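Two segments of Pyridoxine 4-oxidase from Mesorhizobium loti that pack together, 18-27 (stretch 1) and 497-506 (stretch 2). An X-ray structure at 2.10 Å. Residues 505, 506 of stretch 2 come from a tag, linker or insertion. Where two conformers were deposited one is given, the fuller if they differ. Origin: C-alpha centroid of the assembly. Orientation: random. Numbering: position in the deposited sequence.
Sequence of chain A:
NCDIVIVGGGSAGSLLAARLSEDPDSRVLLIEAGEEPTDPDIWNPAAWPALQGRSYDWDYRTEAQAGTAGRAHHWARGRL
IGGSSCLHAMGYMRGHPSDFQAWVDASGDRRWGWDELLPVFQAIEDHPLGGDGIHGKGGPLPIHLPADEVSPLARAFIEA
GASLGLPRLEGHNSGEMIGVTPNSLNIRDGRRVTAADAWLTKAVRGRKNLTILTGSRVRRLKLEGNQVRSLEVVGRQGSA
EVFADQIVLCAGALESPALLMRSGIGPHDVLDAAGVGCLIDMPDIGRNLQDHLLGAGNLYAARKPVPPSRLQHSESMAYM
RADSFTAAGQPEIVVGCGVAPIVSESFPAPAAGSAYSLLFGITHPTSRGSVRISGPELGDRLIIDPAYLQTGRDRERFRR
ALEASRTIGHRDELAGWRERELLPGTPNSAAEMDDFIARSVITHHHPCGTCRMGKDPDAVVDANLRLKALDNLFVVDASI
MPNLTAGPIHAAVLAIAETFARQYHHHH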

# COMPACT_ATOMS: atom_id res chain seq x y z
N ALA A 18 -1.37 -13.20 14.86
CA ALA A 18 -0.25 -13.45 15.77
C ALA A 18 -0.40 -12.68 17.08
O ALA A 18 -0.37 -13.27 18.16
CB ALA A 18 1.06 -13.11 15.10
N ARG A 19 -0.56 -11.35 16.99
CA ARG A 19 -0.47 -10.50 18.18
C ARG A 19 -1.64 -10.69 19.16
O ARG A 19 -1.41 -10.78 20.37
CB ARG A 19 -0.26 -9.03 17.79
CG ARG A 19 1.15 -8.77 17.19
CD ARG A 19 2.08 -8.03 18.13
NE ARG A 19 1.81 -8.36 19.52
CZ ARG A 19 1.51 -7.47 20.46
NH1 ARG A 19 1.44 -6.18 20.17
NH2 ARG A 19 1.26 -7.89 21.69
N LEU A 20 -2.86 -10.77 18.65
CA LEU A 20 -4.03 -10.98 19.51
C LEU A 20 -3.93 -12.32 20.24
O LEU A 20 -4.22 -12.40 21.43
CB LEU A 20 -5.34 -10.86 18.71
CG LEU A 20 -5.54 -9.49 18.06
CD1 LEU A 20 -6.95 -9.32 17.47
CD2 LEU A 20 -5.25 -8.40 19.06
N SER A 21 -3.48 -13.36 19.55
CA SER A 21 -3.43 -14.70 20.14
C SER A 21 -2.28 -14.88 21.14
O SER A 21 -2.17 -15.94 21.77
CB SER A 21 -3.35 -15.77 19.05
OG SER A 21 -2.15 -15.63 18.32
N GLU A 22 -1.43 -13.87 21.29
CA GLU A 22 -0.43 -13.87 22.36
C GLU A 22 -1.08 -13.91 23.75
O GLU A 22 -0.47 -14.37 24.72
CB GLU A 22 0.51 -12.66 22.20
CG GLU A 22 1.45 -12.82 21.01
CD GLU A 22 2.36 -11.63 20.81
OE1 GLU A 22 2.36 -10.72 21.67
OE2 GLU A 22 3.08 -11.60 19.79
N ASP A 23 -2.32 -13.44 23.83
CA ASP A 23 -3.15 -13.60 25.03
C ASP A 23 -3.75 -15.00 25.05
O ASP A 23 -4.63 -15.33 24.25
CB ASP A 23 -4.26 -12.54 25.04
CG ASP A 23 -5.14 -12.62 26.30
OD1 ASP A 23 -4.84 -13.41 27.22
OD2 ASP A 23 -6.13 -11.85 26.36
N PRO A 24 -3.27 -15.85 25.96
CA PRO A 24 -3.77 -17.23 26.01
C PRO A 24 -5.25 -17.31 26.39
O PRO A 24 -5.87 -18.35 26.18
CB PRO A 24 -2.90 -17.89 27.10
CG PRO A 24 -2.36 -16.74 27.91
CD PRO A 24 -2.20 -15.60 26.95
N ASP A 25 -5.80 -16.23 26.92
CA ASP A 25 -7.21 -16.21 27.33
C ASP A 25 -8.09 -15.72 26.19
O ASP A 25 -9.31 -15.62 26.33
CB ASP A 25 -7.39 -15.31 28.56
CG ASP A 25 -6.47 -15.70 29.72
OD1 ASP A 25 -6.31 -16.91 29.99
OD2 ASP A 25 -5.90 -14.78 30.36
N SER A 26 -7.46 -15.40 25.07
CA SER A 26 -8.18 -14.92 23.89
C SER A 26 -8.27 -16.03 22.85
O SER A 26 -7.27 -16.67 22.53
CB SER A 26 -7.47 -13.70 23.28
OG SER A 26 -7.71 -12.53 24.05
N ARG A 27 -9.47 -16.24 22.32
CA ARG A 27 -9.66 -17.21 21.25
C ARG A 27 -9.78 -16.44 19.94
O ARG A 27 -10.70 -15.64 19.76
CB ARG A 27 -10.92 -18.02 21.50
CG ARG A 27 -10.71 -19.52 21.52
CD ARG A 27 -11.91 -20.22 22.15
NE ARG A 27 -11.63 -21.62 22.44
CZ ARG A 27 -12.29 -22.35 23.34
NH1 ARG A 27 -13.27 -21.80 24.05
NH2 ARG A 27 -11.96 -23.62 23.54
N ALA A 497 -1.88 -1.80 12.37
CA ALA A 497 -2.28 -3.05 12.98
C ALA A 497 -1.64 -3.19 14.37
O ALA A 497 -2.32 -3.56 15.34
CB ALA A 497 -1.94 -4.22 12.09
N GLU A 498 -0.35 -2.89 14.47
CA GLU A 498 0.34 -2.99 15.76
C GLU A 498 -0.29 -2.06 16.81
O GLU A 498 -0.46 -2.47 17.96
CB GLU A 498 1.84 -2.73 15.63
CG GLU A 498 2.62 -2.75 16.97
CD GLU A 498 2.55 -4.08 17.72
OE1 GLU A 498 2.77 -4.08 18.95
OE2 GLU A 498 2.28 -5.14 17.11
N THR A 499 -0.64 -0.82 16.44
CA THR A 499 -1.23 0.03 17.47
C THR A 499 -2.60 -0.50 17.91
O THR A 499 -2.96 -0.39 19.09
CB THR A 499 -1.21 1.60 17.20
OG1 THR A 499 -2.52 2.09 16.92
CG2 THR A 499 -0.22 2.02 16.13
N PHE A 500 -3.34 -1.11 17.00
CA PHE A 500 -4.60 -1.72 17.42
C PHE A 500 -4.36 -2.94 18.31
O PHE A 500 -5.15 -3.20 19.22
CB PHE A 500 -5.47 -2.10 16.23
CG PHE A 500 -6.74 -2.78 16.63
CD1 PHE A 500 -6.81 -4.17 16.71
CD2 PHE A 500 -7.85 -2.03 16.97
CE1 PHE A 500 -7.98 -4.79 17.09
CE2 PHE A 500 -9.03 -2.65 17.35
CZ PHE A 500 -9.09 -4.03 17.41
N ALA A 501 -3.31 -3.71 18.04
CA ALA A 501 -3.02 -4.88 18.88
C ALA A 501 -2.69 -4.41 20.29
O ALA A 501 -3.15 -4.99 21.28
CB ALA A 501 -1.88 -5.68 18.32
N ARG A 502 -1.91 -3.35 20.38
CA ARG A 502 -1.53 -2.78 21.66
C ARG A 502 -2.75 -2.27 22.42
O ARG A 502 -2.86 -2.44 23.63
CB ARG A 502 -0.49 -1.68 21.47
CG ARG A 502 0.82 -2.19 20.86
CD ARG A 502 1.85 -1.08 20.63
NE ARG A 502 3.18 -1.67 20.54
CZ ARG A 502 4.27 -1.13 21.07
NH1 ARG A 502 4.21 0.04 21.70
NH2 ARG A 502 5.43 -1.75 20.95
N GLN A 503 -3.70 -1.69 21.69
CA GLN A 503 -4.92 -1.14 22.28
C GLN A 503 -5.85 -2.25 22.79
O GLN A 503 -6.49 -2.12 23.83
CB GLN A 503 -5.62 -0.25 21.25
CG GLN A 503 -7.13 -0.20 21.30
CD GLN A 503 -7.71 0.47 20.06
OE1 GLN A 503 -7.10 1.36 19.48
NE2 GLN A 503 -8.88 0.03 19.64
N TYR A 504 -5.91 -3.34 22.04
CA TYR A 504 -6.72 -4.49 22.43
C TYR A 504 -6.20 -5.15 23.71
O TYR A 504 -6.97 -5.48 24.61
CB TYR A 504 -6.80 -5.52 21.30
CG TYR A 504 -7.47 -6.80 21.73
CD1 TYR A 504 -8.86 -6.92 21.73
CD2 TYR A 504 -6.72 -7.89 22.16
CE1 TYR A 504 -9.49 -8.10 22.14
CE2 TYR A 504 -7.33 -9.07 22.57
CZ TYR A 504 -8.71 -9.17 22.56
OH TYR A 504 -9.29 -10.36 22.97
N HIS A 505 -4.89 -5.37 23.79
CA HIS A 505 -4.29 -5.92 25.00
C HIS A 505 -4.41 -4.95 26.18
O HIS A 505 -4.56 -5.36 27.34
CB HIS A 505 -2.83 -6.32 24.75
CG HIS A 505 -2.67 -7.49 23.83
ND1 HIS A 505 -3.32 -8.69 24.02
CD2 HIS A 505 -1.92 -7.64 22.71
CE1 HIS A 505 -2.98 -9.53 23.06
NE2 HIS A 505 -2.13 -8.92 22.25
N HIS A 506 -4.33 -3.65 25.90
CA HIS A 506 -4.49 -2.64 26.94
C HIS A 506 -5.90 -2.61 27.56
O HIS A 506 -6.03 -2.60 28.78
CB HIS A 506 -4.11 -1.25 26.43
CG HIS A 506 -3.92 -0.24 27.51
ND1 HIS A 506 -4.85 0.73 27.81
CD2 HIS A 506 -2.90 -0.06 28.39
CE1 HIS A 506 -4.42 1.47 28.81
NE2 HIS A 506 -3.24 1.02 29.18
O HOH W 1 -5.81 -9.54 25.49

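A histidine from an expression tag, not part of the natural protein, supplies one of the shortest bonds in this contact. His505 extends the helix of stretch 2, its N bonded to Ala501 O, and its NE2 donates to the backbone Arg19 O at 2.7 Å. Arg19 O also accepts from Glu22 N at 3.2 Å, in the region where the helix of stretch 1 gives way to successive type I turns, Leu20 to Asp23 and Asp23 to Ser26. At the other ring nitrogen, His505 ND1 lies 3.0 Å from a water that donates to Asp23 OD2 at 2.5 Å, so both ring nitrogens of His505 have polar partners.

The backbones come closest where Arg19 CA lies 6.2 Å from Ala501 CA. The small methyl of Ala501 permits this approach, and Arg19 CB rests 3.8 Å from Ala501 CB. Beyond it, the arginine side chain settles as a knob among Glu498, Ala501, Arg502 and His505. Its guanidinium can serve two carboxylates at once: Arg19 NH1 forms a salt bridge with Glu498 OE1 at 2.8 Å, though the hydrogen-bond angle is poor and the bond weak, while Arg19 NH2 bridges to Glu22 OE1 at 3.0 Å within its own stretch. Glu498 OE1 is shared in turn, receiving Arg502 NE at 2.9 Å, so one carboxylate oxygen of Glu498 contacts both arginines.

Leu20 provides the apolar part of the contact. Its CA-to-CB bond points sideways, but Leu20 CD2 reaches Tyr504 CD2 at 3.5 Å and Ala501 CB at 4.4 Å, burying hydrocarbon against hydrocarbon. Tyrosine suits its position because its ring offers carbon to Leu20 while its hydroxyl extends farther: Tyr504 OH donates to Ser26 OG at 2.9 Å. Ser26 OG donates onward to Asp23 OD2, also at 2.9 Å, tying the tyrosine to the second turn.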